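Local coordinates for alpha-galactosidase 1 (Saccharomyces cerevisiae, PDB 3LRK), which hydrolyses terminal, non-reducing alpha-D-galactose residues from alpha-D-galactosides, working as a secreted, glycosylated homotetramer of glycoside hydrolase family 27, at residues E213-P217 against D336-Q340; C223-Y228 against N244-M249; M240-N244 against E342-W346. The protein carries 1 engineered substitution. All blocks are in the same frame, centred on the assembly; numbering follows the deposited sequence.

Contact 1 of 3, residues E213-P217 against D336-Q340; sequences EFTRP and DEYGQ
Most unusual is an arginine methylene centred on a tyrosine ring: Arg-216 CG lies 3.5 Å from the Tyr-338 ring centroid and 6° off its normal, a CH-pi contact. Neither segment is regular. Residues 336-339 form a type I beta turn, Gly-339 N to Asp-336 O at 2.9 Å (Gly-339 phi 76°). Asp-336 OD1 accepts from Tyr-338 N (2.9 Å), an Asx turn, and from Gln-340 N (3.0 Å). Its OD2 takes the one direct hydrogen bond across, from Thr-215 OG1 at 2.6 Å (both chi1 p). CA atoms pair Thr-215 with Gln-340 (6.3 Å) and Arg-216 with Tyr-338 (6.0 Å). Pro-217 CD touches Tyr-338 CB (3.9 Å); water 1 joins Glu-213 OE1 (2.7 Å) to Tyr-338 OH (3.2 Å). Arg-216, extended (t, t, t), sends NH2 to Val-327 O of the second subunit. A barrel-domain loop meets a hairpin of the C-terminal sheet at the surface through Tyr-338 and Asp-336; the Asp-336 carboxylate shapes its own turn through OD1 and accepts from Thr-215 through OD2.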
ATOM      1  N   GLU A 213      12.477  20.819 -15.186  1.00 21.95           N
ATOM      2  CA  GLU A 213      11.964  19.977 -16.255  1.00 22.13           C
ATOM      3  C   GLU A 213      10.450  20.036 -16.166  1.00 21.86           C
ATOM      4  O   GLU A 213       9.893  19.939 -15.070  1.00 21.60           O
ATOM      5  CB  GLU A 213      12.408  18.519 -16.069  1.00 22.16           C
ATOM      6  CG  GLU A 213      13.889  18.255 -16.311  1.00 22.66           C
ATOM      7  CD  GLU A 213      14.280  18.339 -17.777  1.00 23.89           C
ATOM      8  OE1 GLU A 213      13.389  18.319 -18.654  1.00 24.22           O
ATOM      9  OE2 GLU A 213      15.497  18.413 -18.049  1.00 25.75           O
ATOM     10  N   PHE A 214       9.781  20.194 -17.304  1.00 21.61           N
ATOM     11  CA  PHE A 214       8.331  20.384 -17.267  1.00 21.72           C
ATOM     12  C   PHE A 214       7.576  19.061 -17.116  1.00 21.70           C
ATOM     13  O   PHE A 214       6.553  19.021 -16.441  1.00 22.19           O
ATOM     14  CB  PHE A 214       7.839  21.144 -18.503  1.00 21.77           C
ATOM     15  CG  PHE A 214       6.467  21.740 -18.341  1.00 21.84           C
ATOM     16  CD1 PHE A 214       6.272  22.860 -17.529  1.00 21.35           C
ATOM     17  CD2 PHE A 214       5.367  21.184 -18.997  1.00 22.02           C
ATOM     18  CE1 PHE A 214       5.006  23.426 -17.375  1.00 21.63           C
ATOM     19  CE2 PHE A 214       4.095  21.744 -18.848  1.00 21.69           C
ATOM     20  CZ  PHE A 214       3.920  22.866 -18.031  1.00 22.54           C
ATOM     21  N   THR A 215       8.092  17.989 -17.726  1.00 21.69           N
ATOM     22  CA  THR A 215       7.396  16.694 -17.748  1.00 21.80           C
ATOM     23  C   THR A 215       8.283  15.478 -17.459  1.00 22.38           C
ATOM     24  O   THR A 215       7.772  14.395 -17.173  1.00 22.72           O
ATOM     25  CB  THR A 215       6.736  16.404 -19.133  1.00 21.85           C
ATOM     26  OG1 THR A 215       7.753  16.028 -20.065  1.00 21.77           O
ATOM     27  CG2 THR A 215       5.945  17.595 -19.676  1.00 21.50           C
ATOM     28  N   ARG A 216       9.599  15.643 -17.564  1.00 22.89           N
ATOM     29  CA  ARG A 216      10.526  14.496 -17.608  1.00 23.37           C
ATOM     30  C   ARG A 216      10.409  13.522 -16.414  1.00 23.59           C
ATOM     31  O   ARG A 216      10.673  13.904 -15.270  1.00 22.99           O
ATOM     32  CB  ARG A 216      11.968  15.003 -17.742  1.00 23.75           C
ATOM     33  CG  ARG A 216      12.969  13.939 -18.201  1.00 25.18           C
ATOM     34  CD  ARG A 216      14.418  14.398 -18.022  1.00 28.63           C
ATOM     35  NE  ARG A 216      15.366  13.401 -18.524  1.00 31.34           N
ATOM     36  CZ  ARG A 216      15.742  12.298 -17.872  1.00 34.26           C
ATOM     37  NH1 ARG A 216      15.256  12.016 -16.664  1.00 35.86           N
ATOM     38  NH2 ARG A 216      16.607  11.463 -18.436  1.00 33.80           N
ATOM     39  N   PRO A 217      10.002  12.261 -16.674  1.00 24.01           N
ATOM     40  CA  PRO A 217      10.116  11.263 -15.618  1.00 24.32           C
ATOM     41  C   PRO A 217      11.588  11.044 -15.252  1.00 24.27           C
ATOM     42  O   PRO A 217      12.467  11.118 -16.120  1.00 24.54           O
ATOM     43  CB  PRO A 217       9.514  10.002 -16.255  1.00 24.86           C
ATOM     44  CG  PRO A 217       8.657  10.527 -17.383  1.00 24.29           C
ATOM     45  CD  PRO A 217       9.421  11.692 -17.902  1.00 23.89           C
ATOM     46  N   ASP A 336       5.880  14.655 -25.934  1.00 31.42           N
ATOM     47  CA  ASP A 336       7.209  15.228 -26.077  1.00 30.81           C
ATOM     48  C   ASP A 336       8.268  14.122 -26.174  1.00 30.93           C
ATOM     49  O   ASP A 336       7.925  12.937 -26.253  1.00 30.21           O
ATOM     50  CB  ASP A 336       7.498  16.206 -24.929  1.00 30.35           C
ATOM     51  CG  ASP A 336       7.456  15.542 -23.548  1.00 29.46           C
ATOM     52  OD1 ASP A 336       7.586  14.295 -23.438  1.00 27.23           O
ATOM     53  OD2 ASP A 336       7.314  16.294 -22.563  1.00 27.74           O
ATOM     54  N   GLU A 337       9.540  14.519 -26.172  1.00 31.47           N
ATOM     55  CA  GLU A 337      10.668  13.582 -26.247  1.00 32.13           C
ATOM     56  C   GLU A 337      10.651  12.491 -25.158  1.00 32.00           C
ATOM     57  O   GLU A 337      11.290  11.441 -25.310  1.00 32.11           O
ATOM     58  CB  GLU A 337      12.000  14.344 -26.235  1.00 32.68           C
ATOM     59  CG  GLU A 337      12.182  15.264 -25.023  1.00 35.07           C
ATOM     60  CD  GLU A 337      13.512  15.995 -24.995  1.00 38.05           C
ATOM     61  OE1 GLU A 337      13.504  17.202 -24.651  1.00 40.05           O
ATOM     62  OE2 GLU A 337      14.557  15.374 -25.296  1.00 38.91           O
ATOM     63  N   TYR A 338       9.910  12.737 -24.076  1.00 31.62           N
ATOM     64  CA  TYR A 338       9.836  11.793 -22.952  1.00 31.18           C
ATOM     65  C   TYR A 338       8.530  11.009 -22.907  1.00 30.97           C
ATOM     66  O   TYR A 338       8.233  10.340 -21.916  1.00 30.95           O
ATOM     67  CB  TYR A 338      10.062  12.526 -21.622  1.00 31.20           C
ATOM     68  CG  TYR A 338      11.324  13.358 -21.611  1.00 30.47           C
ATOM     69  CD1 TYR A 338      11.264  14.745 -21.540  1.00 29.28           C
ATOM     70  CD2 TYR A 338      12.579  12.751 -21.693  1.00 30.62           C
ATOM     71  CE1 TYR A 338      12.427  15.515 -21.535  1.00 30.14           C
ATOM     72  CE2 TYR A 338      13.745  13.507 -21.692  1.00 31.20           C
ATOM     73  CZ  TYR A 338      13.663  14.882 -21.618  1.00 31.00           C
ATOM     74  OH  TYR A 338      14.817  15.621 -21.613  1.00 33.69           O
ATOM     75  N   GLY A 339       7.751  11.103 -23.982  1.00 30.51           N
ATOM     76  CA  GLY A 339       6.477  10.400 -24.080  1.00 30.21           C
ATOM     77  C   GLY A 339       5.347  11.013 -23.276  1.00 29.87           C
ATOM     78  O   GLY A 339       4.297  10.390 -23.103  1.00 29.89           O
ATOM     79  N   GLN A 340       5.547  12.242 -22.803  1.00 29.42           N
ATOM     80  CA  GLN A 340       4.569  12.894 -21.933  1.00 28.81           C
ATOM     81  C   GLN A 340       3.676  13.858 -22.698  1.00 28.56           C
ATOM     82  O   GLN A 340       4.149  14.577 -23.573  1.00 28.72           O
ATOM     83  CB  GLN A 340       5.275  13.631 -20.793  1.00 28.80           C
ATOM     84  CG  GLN A 340       6.317  12.776 -20.060  1.00 28.28           C
ATOM     85  CD  GLN A 340       5.697  11.572 -19.381  1.00 28.89           C
ATOM     86  OE1 GLN A 340       4.924  11.717 -18.442  1.00 29.09           O
ATOM     87  NE2 GLN A 340       6.039  10.372 -19.856  1.00 28.82           N
TER
HETATM   88  O   HOH W   1      14.185  18.704 -21.221  1.00 37.89           O

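Contact 2 of 3, residues C223-Y228 against N244-M249; sequences CDGDEY and NKAAPM
A type I beta turn, Asp-224 to Glu-227, is laid against the C-terminal end of helix 239-246, within the TIM-barrel domain. A backbone bond closes the turn, Glu-227 N to Asp-224 O at 3.0 Å, and the Asp-224 side chain (chi1 p) adds an Asx turn, OD1 accepting from Asp-226 N (3.0 Å). Across the segments, CA atoms come to 4.7 Å both for Gly-225 with Asn-244 and for Tyr-228 with Lys-245. This closeness suits glycine, since an ideal CB on Gly-225 would lie 2.8 Å from Asn-244 CB.

Among polar interactions, the direct hydrogen bond is Lys-245 NZ to Cys-223 O at 3.0 Å. The lysine reaches it with chi1 m and the remaining three torsions t, passing Asp-224 O, which is 3.3 Å from Lys-245 CE; NZ also binds Asn-241. Water 2 donates to Asn-244 O (3.0 Å) and weakly to Asp-226 OD1 (3.3 Å), while Asp-226 forms a salt bridge with Arg-329.

Covalently, Cys-223 is tied to Cys-230 by a disulfide. Apolar contacts come from Tyr-228, chi1 p, which packs on Pro-248 and Met-249 and also touches Cys-223 of the third subunit, so the turn reaches the tetramer interface. Residues 247-249 have helical phi/psi, with Met-249 N to Ala-246 O at 2.8 Å. Met-249 (m, t, t) extends its methyl until CE is 4.0 Å from Tyr-228 CB.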
ATOM      1  N   CYS A 223       7.776   7.931  -7.861  1.00 21.82           N
ATOM      2  CA  CYS A 223       6.317   8.056  -7.775  1.00 21.74           C
ATOM      3  C   CYS A 223       5.803   8.964  -8.877  1.00 21.79           C
ATOM      4  O   CYS A 223       6.235  10.113  -8.983  1.00 21.54           O
ATOM      5  CB  CYS A 223       5.896   8.595  -6.409  1.00 21.50           C
ATOM      6  SG  CYS A 223       6.330   7.529  -5.045  1.00 21.44           S
ATOM      7  N   ASP A 224       4.894   8.449  -9.708  1.00 22.08           N
ATOM      8  CA  ASP A 224       4.342   9.254 -10.798  1.00 22.66           C
ATOM      9  C   ASP A 224       3.295  10.262 -10.296  1.00 22.41           C
ATOM     10  O   ASP A 224       3.048  10.350  -9.088  1.00 22.52           O
ATOM     11  CB  ASP A 224       3.850   8.389 -11.980  1.00 22.97           C
ATOM     12  CG  ASP A 224       2.592   7.584 -11.665  1.00 25.17           C
ATOM     13  OD1 ASP A 224       1.812   7.958 -10.760  1.00 27.47           O
ATOM     14  OD2 ASP A 224       2.374   6.571 -12.359  1.00 27.82           O
ATOM     15  N   GLY A 225       2.701  11.021 -11.214  1.00 21.99           N
ATOM     16  CA  GLY A 225       1.779  12.107 -10.861  1.00 22.15           C
ATOM     17  C   GLY A 225       0.544  11.672 -10.101  1.00 22.41           C
ATOM     18  O   GLY A 225      -0.055  12.467  -9.365  1.00 22.06           O
ATOM     19  N   ASP A 226       0.152  10.411 -10.278  1.00 22.36           N
ATOM     20  CA  ASP A 226      -1.035   9.880  -9.595  1.00 23.54           C
ATOM     21  C   ASP A 226      -0.723   9.329  -8.203  1.00 23.39           C
ATOM     22  O   ASP A 226      -1.637   8.998  -7.454  1.00 23.68           O
ATOM     23  CB  ASP A 226      -1.689   8.782 -10.432  1.00 23.56           C
ATOM     24  CG  ASP A 226      -2.424   9.328 -11.655  1.00 25.74           C
ATOM     25  OD1 ASP A 226      -2.554  10.562 -11.803  1.00 28.26           O
ATOM     26  OD2 ASP A 226      -2.884   8.501 -12.469  1.00 29.94           O
ATOM     27  N   GLU A 227       0.561   9.212  -7.872  1.00 23.32           N
ATOM     28  CA  GLU A 227       0.958   8.630  -6.586  1.00 23.52           C
ATOM     29  C   GLU A 227       1.205   9.710  -5.525  1.00 23.44           C
ATOM     30  O   GLU A 227       2.349   9.958  -5.123  1.00 23.48           O
ATOM     31  CB  GLU A 227       2.151   7.665  -6.748  1.00 23.54           C
ATOM     32  CG  GLU A 227       2.275   6.649  -5.592  1.00 23.89           C
ATOM     33  CD  GLU A 227       3.385   5.624  -5.787  1.00 25.41           C
ATOM     34  OE1 GLU A 227       4.023   5.594  -6.861  1.00 24.14           O
ATOM     35  OE2 GLU A 227       3.609   4.832  -4.852  1.00 27.27           O
ATOM     36  N   TYR A 228       0.116  10.361  -5.097  1.00 23.32           N
ATOM     37  CA  TYR A 228       0.155  11.411  -4.069  1.00 23.24           C
ATOM     38  C   TYR A 228       0.604  10.872  -2.712  1.00 22.95           C
ATOM     39  O   TYR A 228       1.175  11.602  -1.913  1.00 22.61           O
ATOM     40  CB  TYR A 228      -1.221  12.094  -3.929  1.00 23.31           C
ATOM     41  CG  TYR A 228      -2.337  11.105  -3.670  1.00 23.23           C
ATOM     42  CD1 TYR A 228      -2.663  10.717  -2.372  1.00 23.93           C
ATOM     43  CD2 TYR A 228      -3.047  10.539  -4.725  1.00 23.75           C
ATOM     44  CE1 TYR A 228      -3.676   9.780  -2.130  1.00 23.67           C
ATOM     45  CE2 TYR A 228      -4.059   9.608  -4.498  1.00 24.28           C
ATOM     46  CZ  TYR A 228      -4.368   9.238  -3.198  1.00 24.17           C
ATOM     47  OH  TYR A 228      -5.357   8.316  -2.973  1.00 24.11           O
ATOM     48  N   ASN A 244       0.545  17.398 -10.463  1.00 20.24           N
ATOM     49  CA  ASN A 244      -0.363  16.243 -10.444  1.00 20.72           C
ATOM     50  C   ASN A 244      -0.522  15.620  -9.054  1.00 20.25           C
ATOM     51  O   ASN A 244      -1.635  15.295  -8.631  1.00 20.52           O
ATOM     52  CB  ASN A 244       0.088  15.196 -11.460  1.00 20.58           C
ATOM     53  CG  ASN A 244      -0.235  15.600 -12.901  1.00 22.90           C
ATOM     54  OD1 ASN A 244      -0.920  16.594 -13.146  1.00 24.69           O
ATOM     55  ND2 ASN A 244       0.263  14.830 -13.853  1.00 24.38           N
ATOM     56  N   LYS A 245       0.594  15.448  -8.357  1.00 20.08           N
ATOM     57  CA  LYS A 245       0.575  15.039  -6.949  1.00 19.65           C
ATOM     58  C   LYS A 245      -0.240  15.995  -6.059  1.00 19.89           C
ATOM     59  O   LYS A 245      -0.969  15.550  -5.161  1.00 19.52           O
ATOM     60  CB  LYS A 245       2.004  14.878  -6.428  1.00 19.30           C
ATOM     61  CG  LYS A 245       2.656  13.594  -6.905  1.00 18.22           C
ATOM     62  CD  LYS A 245       4.142  13.593  -6.629  1.00 19.40           C
ATOM     63  CE  LYS A 245       4.748  12.249  -6.979  1.00 17.31           C
ATOM     64  NZ  LYS A 245       6.232  12.389  -7.040  1.00 18.24           N
ATOM     65  N   ALA A 246      -0.123  17.296  -6.325  1.00 19.54           N
ATOM     66  CA  ALA A 246      -0.796  18.321  -5.524  1.00 19.74           C
ATOM     67  C   ALA A 246      -2.305  18.409  -5.765  1.00 19.41           C
ATOM     68  O   ALA A 246      -3.049  18.876  -4.898  1.00 19.53           O
ATOM     69  CB  ALA A 246      -0.141  19.685  -5.766  1.00 19.38           C
ATOM     70  N   ALA A 247      -2.737  17.987  -6.950  1.00 19.47           N
ATOM     71  CA  ALA A 247      -4.120  18.154  -7.396  1.00 19.76           C
ATOM     72  C   ALA A 247      -5.205  17.780  -6.370  1.00 19.68           C
ATOM     73  O   ALA A 247      -6.084  18.608  -6.087  1.00 19.56           O
ATOM     74  CB  ALA A 247      -4.353  17.446  -8.752  1.00 19.98           C
ATOM     75  N   PRO A 248      -5.156  16.548  -5.805  1.00 19.34           N
ATOM     76  CA  PRO A 248      -6.183  16.201  -4.814  1.00 19.34           C
ATOM     77  C   PRO A 248      -6.015  16.921  -3.467  1.00 19.27           C
ATOM     78  O   PRO A 248      -6.959  16.966  -2.693  1.00 19.52           O
ATOM     79  CB  PRO A 248      -5.995  14.683  -4.632  1.00 19.03           C
ATOM     80  CG  PRO A 248      -4.564  14.451  -4.930  1.00 19.45           C
ATOM     81  CD  PRO A 248      -4.234  15.415  -6.053  1.00 18.99           C
ATOM     82  N   MET A 249      -4.839  17.507  -3.222  1.00 19.06           N
ATOM     83  CA  MET A 249      -4.488  18.067  -1.902  1.00 18.80           C
ATOM     84  C   MET A 249      -5.024  19.459  -1.589  1.00 18.23           C
ATOM     85  O   MET A 249      -4.966  19.890  -0.436  1.00 18.12           O
ATOM     86  CB  MET A 249      -2.977  18.073  -1.704  1.00 18.88           C
ATOM     87  CG  MET A 249      -2.329  16.686  -1.807  1.00 18.19           C
ATOM     88  SD  MET A 249      -0.588  16.926  -1.477  1.00 19.40           S
ATOM     89  CE  MET A 249       0.084  15.290  -1.814  1.00 17.20           C
TER
HETATM   90  O   HOH W   2      -3.095  13.665 -10.689  1.00 31.70           O

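Contact 3 of 3, residues M240-N244 against E342-W346; sequences MNILN and EIQMW
Three amide and carboxylate side chains form a closed hydrogen-bonded triangle between helix 239-246 of the TIM-barrel domain and strand 342-349 of the antiparallel C-terminal sheet. Gln-344 NE2 donates to Asn-244 OD1 at 2.8 Å (N-H...O 157°), and Asn-244 ND2 donates to Glu-342 OE2 at 3.1 Å (153°), with a weak second bond to Glu-342 OE1 at 3.5 Å. The directions fix the Asn-244 amide, oxygen to the glutamine and nitrogen to the glutamate. Within the strand, Gln-344 NE2 closes the triangle on Glu-342 OE1 (2.9 Å), and Trp-346 NE1 bonds to Gln-344 OE1 (2.8 Å), carrying the network on to the indole. The rotamers that set this are Asn-244 chi1 m, Glu-342 p, t and Gln-344 m, t. Water 3 donates to both Asn-244 OD1 (2.6 Å) and Gln-344 OE1 (2.7 Å). A salt bridge from Arg-329 on the adjoining strand meets the Glu-342 charge.

The backbones stay well apart: the segment axes approach to 12.1 Å at a crossing angle of 41°, and the closest CA pair, Met-240 with Glu-342, is 9.4 Å apart. Strand alternation directs the CA-to-CB bonds of Glu-342, Gln-344 and Trp-346 toward the helix; those of Met-240 and Leu-243 point back, whereas Asn-244 leaves the helix sideways and reaches across with its amide. Met-240, m in all three torsions, brings CE to 3.4 Å from Gln-344 NE2. Leu-243 and Trp-346 both touch Met-282 of helix 273-285, extending this interdomain packing. Leu-243 (t, p) meets the six-membered part of the Trp-346 indole, CG to CZ2 at 3.8 Å.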
ATOM      1  N   MET A 240       5.123  19.051 -13.803  1.00 20.39           N
ATOM      2  CA  MET A 240       3.837  18.382 -13.963  1.00 20.73           C
ATOM      3  C   MET A 240       3.647  17.213 -13.007  1.00 20.40           C
ATOM      4  O   MET A 240       2.525  16.945 -12.578  1.00 20.93           O
ATOM      5  CB  MET A 240       3.651  17.891 -15.408  1.00 20.65           C
ATOM      6  CG  MET A 240       3.384  18.988 -16.441  1.00 21.18           C
ATOM      7  SD  MET A 240       1.999  20.076 -16.058  1.00 23.31           S
ATOM      8  CE  MET A 240       0.607  18.938 -15.979  1.00 21.01           C
ATOM      9  N   ASN A 241       4.733  16.502 -12.701  1.00 20.54           N
ATOM     10  CA  ASN A 241       4.697  15.417 -11.719  1.00 20.42           C
ATOM     11  C   ASN A 241       4.224  15.954 -10.371  1.00 20.25           C
ATOM     12  O   ASN A 241       3.372  15.343  -9.729  1.00 19.82           O
ATOM     13  CB  ASN A 241       6.077  14.742 -11.588  1.00 20.41           C
ATOM     14  CG  ASN A 241       6.150  13.740 -10.426  1.00 20.87           C
ATOM     15  OD1 ASN A 241       6.270  14.125  -9.258  1.00 20.51           O
ATOM     16  ND2 ASN A 241       6.128  12.449 -10.755  1.00 21.70           N
ATOM     17  N   ILE A 242       4.756  17.118  -9.979  1.00 19.72           N
ATOM     18  CA  ILE A 242       4.469  17.724  -8.677  1.00 20.01           C
ATOM     19  C   ILE A 242       3.077  18.357  -8.652  1.00 20.01           C
ATOM     20  O   ILE A 242       2.340  18.190  -7.680  1.00 19.58           O
ATOM     21  CB  ILE A 242       5.584  18.729  -8.260  1.00 19.97           C
ATOM     22  CG1 ILE A 242       6.858  17.948  -7.890  1.00 19.99           C
ATOM     23  CG2 ILE A 242       5.138  19.612  -7.094  1.00 20.27           C
ATOM     24  CD1 ILE A 242       8.093  18.795  -7.760  1.00 20.08           C
ATOM     25  N   LEU A 243       2.711  19.054  -9.730  1.00 20.19           N
ATOM     26  CA  LEU A 243       1.356  19.606  -9.842  1.00 20.47           C
ATOM     27  C   LEU A 243       0.299  18.496  -9.763  1.00 20.34           C
ATOM     28  O   LEU A 243      -0.721  18.649  -9.095  1.00 20.29           O
ATOM     29  CB  LEU A 243       1.184  20.400 -11.147  1.00 21.19           C
ATOM     30  CG  LEU A 243      -0.184  21.063 -11.345  1.00 20.59           C
ATOM     31  CD1 LEU A 243      -0.442  22.134 -10.289  1.00 21.11           C
ATOM     32  CD2 LEU A 243      -0.271  21.640 -12.753  1.00 21.88           C
ATOM     33  N   ASN A 244       0.545  17.398 -10.463  1.00 20.24           N
ATOM     34  CA  ASN A 244      -0.363  16.243 -10.444  1.00 20.72           C
ATOM     35  C   ASN A 244      -0.522  15.620  -9.054  1.00 20.25           C
ATOM     36  O   ASN A 244      -1.635  15.295  -8.631  1.00 20.52           O
ATOM     37  CB  ASN A 244       0.088  15.196 -11.460  1.00 20.58           C
ATOM     38  CG  ASN A 244      -0.235  15.600 -12.901  1.00 22.90           C
ATOM     39  OD1 ASN A 244      -0.920  16.594 -13.146  1.00 24.69           O
ATOM     40  ND2 ASN A 244       0.263  14.830 -13.853  1.00 24.38           N
ATOM     41  N   GLU A 342      -0.356  15.753 -21.708  1.00 26.81           N
ATOM     42  CA  GLU A 342      -1.684  15.806 -21.134  1.00 26.31           C
ATOM     43  C   GLU A 342      -2.185  17.246 -21.143  1.00 26.16           C
ATOM     44  O   GLU A 342      -1.398  18.191 -21.173  1.00 25.83           O
ATOM     45  CB  GLU A 342      -1.703  15.225 -19.708  1.00 26.58           C
ATOM     46  CG  GLU A 342      -0.787  15.935 -18.707  1.00 26.52           C
ATOM     47  CD  GLU A 342      -0.723  15.225 -17.360  1.00 26.85           C
ATOM     48  OE1 GLU A 342      -1.761  15.132 -16.686  1.00 27.21           O
ATOM     49  OE2 GLU A 342       0.372  14.764 -16.969  1.00 28.11           O
ATOM     50  N   ILE A 343      -3.499  17.395 -21.120  1.00 25.88           N
ATOM     51  CA  ILE A 343      -4.134  18.707 -21.050  1.00 26.45           C
ATOM     52  C   ILE A 343      -5.046  18.755 -19.832  1.00 26.10           C
ATOM     53  O   ILE A 343      -5.666  17.749 -19.473  1.00 26.53           O
ATOM     54  CB  ILE A 343      -4.911  19.043 -22.354  1.00 26.66           C
ATOM     55  CG1 ILE A 343      -5.925  17.934 -22.695  1.00 27.78           C
ATOM     56  CG2 ILE A 343      -3.921  19.270 -23.506  1.00 26.60           C
ATOM     57  CD1 ILE A 343      -7.079  18.374 -23.607  1.00 29.18           C
ATOM     58  N   GLN A 344      -5.102  19.914 -19.181  1.00 25.80           N
ATOM     59  CA  GLN A 344      -5.868  20.061 -17.951  1.00 25.20           C
ATOM     60  C   GLN A 344      -6.643  21.370 -17.934  1.00 25.50           C
ATOM     61  O   GLN A 344      -6.215  22.374 -18.511  1.00 25.46           O
ATOM     62  CB  GLN A 344      -4.959  19.989 -16.715  1.00 24.95           C
ATOM     63  CG  GLN A 344      -3.947  18.822 -16.713  1.00 24.16           C
ATOM     64  CD  GLN A 344      -3.171  18.705 -15.407  1.00 23.77           C
ATOM     65  OE1 GLN A 344      -3.247  19.577 -14.545  1.00 23.08           O
ATOM     66  NE2 GLN A 344      -2.412  17.622 -15.262  1.00 23.28           N
ATOM     67  N   MET A 345      -7.788  21.337 -17.271  1.00 25.51           N
ATOM     68  CA  MET A 345      -8.522  22.541 -16.931  1.00 26.00           C
ATOM     69  C   MET A 345      -8.624  22.652 -15.416  1.00 25.32           C
ATOM     70  O   MET A 345      -8.988  21.682 -14.739  1.00 25.76           O
ATOM     71  CB  MET A 345      -9.920  22.499 -17.516  1.00 26.43           C
ATOM     72  CG  MET A 345     -10.500  23.862 -17.774  1.00 29.97           C
ATOM     73  SD  MET A 345     -12.235  23.986 -17.340  1.00 39.22           S
ATOM     74  CE  MET A 345     -12.000  24.581 -15.681  1.00 33.92           C
ATOM     75  N   TRP A 346      -8.300  23.831 -14.892  1.00 24.33           N
ATOM     76  CA  TRP A 346      -8.454  24.118 -13.473  1.00 23.84           C
ATOM     77  C   TRP A 346      -9.365  25.324 -13.306  1.00 24.50           C
ATOM     78  O   TRP A 346      -9.458  26.180 -14.194  1.00 24.34           O
ATOM     79  CB  TRP A 346      -7.101  24.400 -12.814  1.00 22.64           C
ATOM     80  CG  TRP A 346      -6.116  23.246 -12.778  1.00 22.19           C
ATOM     81  CD1 TRP A 346      -5.536  22.627 -13.850  1.00 20.55           C
ATOM     82  CD2 TRP A 346      -5.559  22.618 -11.604  1.00 20.96           C
ATOM     83  NE1 TRP A 346      -4.675  21.641 -13.420  1.00 21.41           N
ATOM     84  CE2 TRP A 346      -4.656  21.629 -12.047  1.00 20.52           C
ATOM     85  CE3 TRP A 346      -5.733  22.803 -10.222  1.00 21.82           C
ATOM     86  CZ2 TRP A 346      -3.949  20.803 -11.161  1.00 21.10           C
ATOM     87  CZ3 TRP A 346      -5.013  21.990  -9.339  1.00 21.27           C
ATOM     88  CH2 TRP A 346      -4.141  21.000  -9.814  1.00 20.73           C
TER
HETATM   89  O   HOH W   3      -2.596  18.315 -12.222  1.00 44.01           O

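Overall arrangement
The chain passes 213-217, 223-228, then 240-244 and 244-249, which overlap at Asn-244, and later the hairpin loop 336-340 and strand segment 342-346; contact 2 is nested inside contact 1, while contact 3 crosses both. Contacts 2 and 3 share helix 239-246, their centres 9 Å apart, and Cys-223 O lies 2.9 Å from Asn-241 ND2. Contact 1, centred 13 Å from contact 3, meets it where Phe-214 O is 3.0 Å from Met-240 N; it does not touch contact 2. Contacts 1 and 3 join the barrel domain to the C-terminal sheet at surface and buried levels, whereas contact 2 lies within the barrel domain; contacts 1 and 2 reach neighbouring subunits, contact 3 touches none.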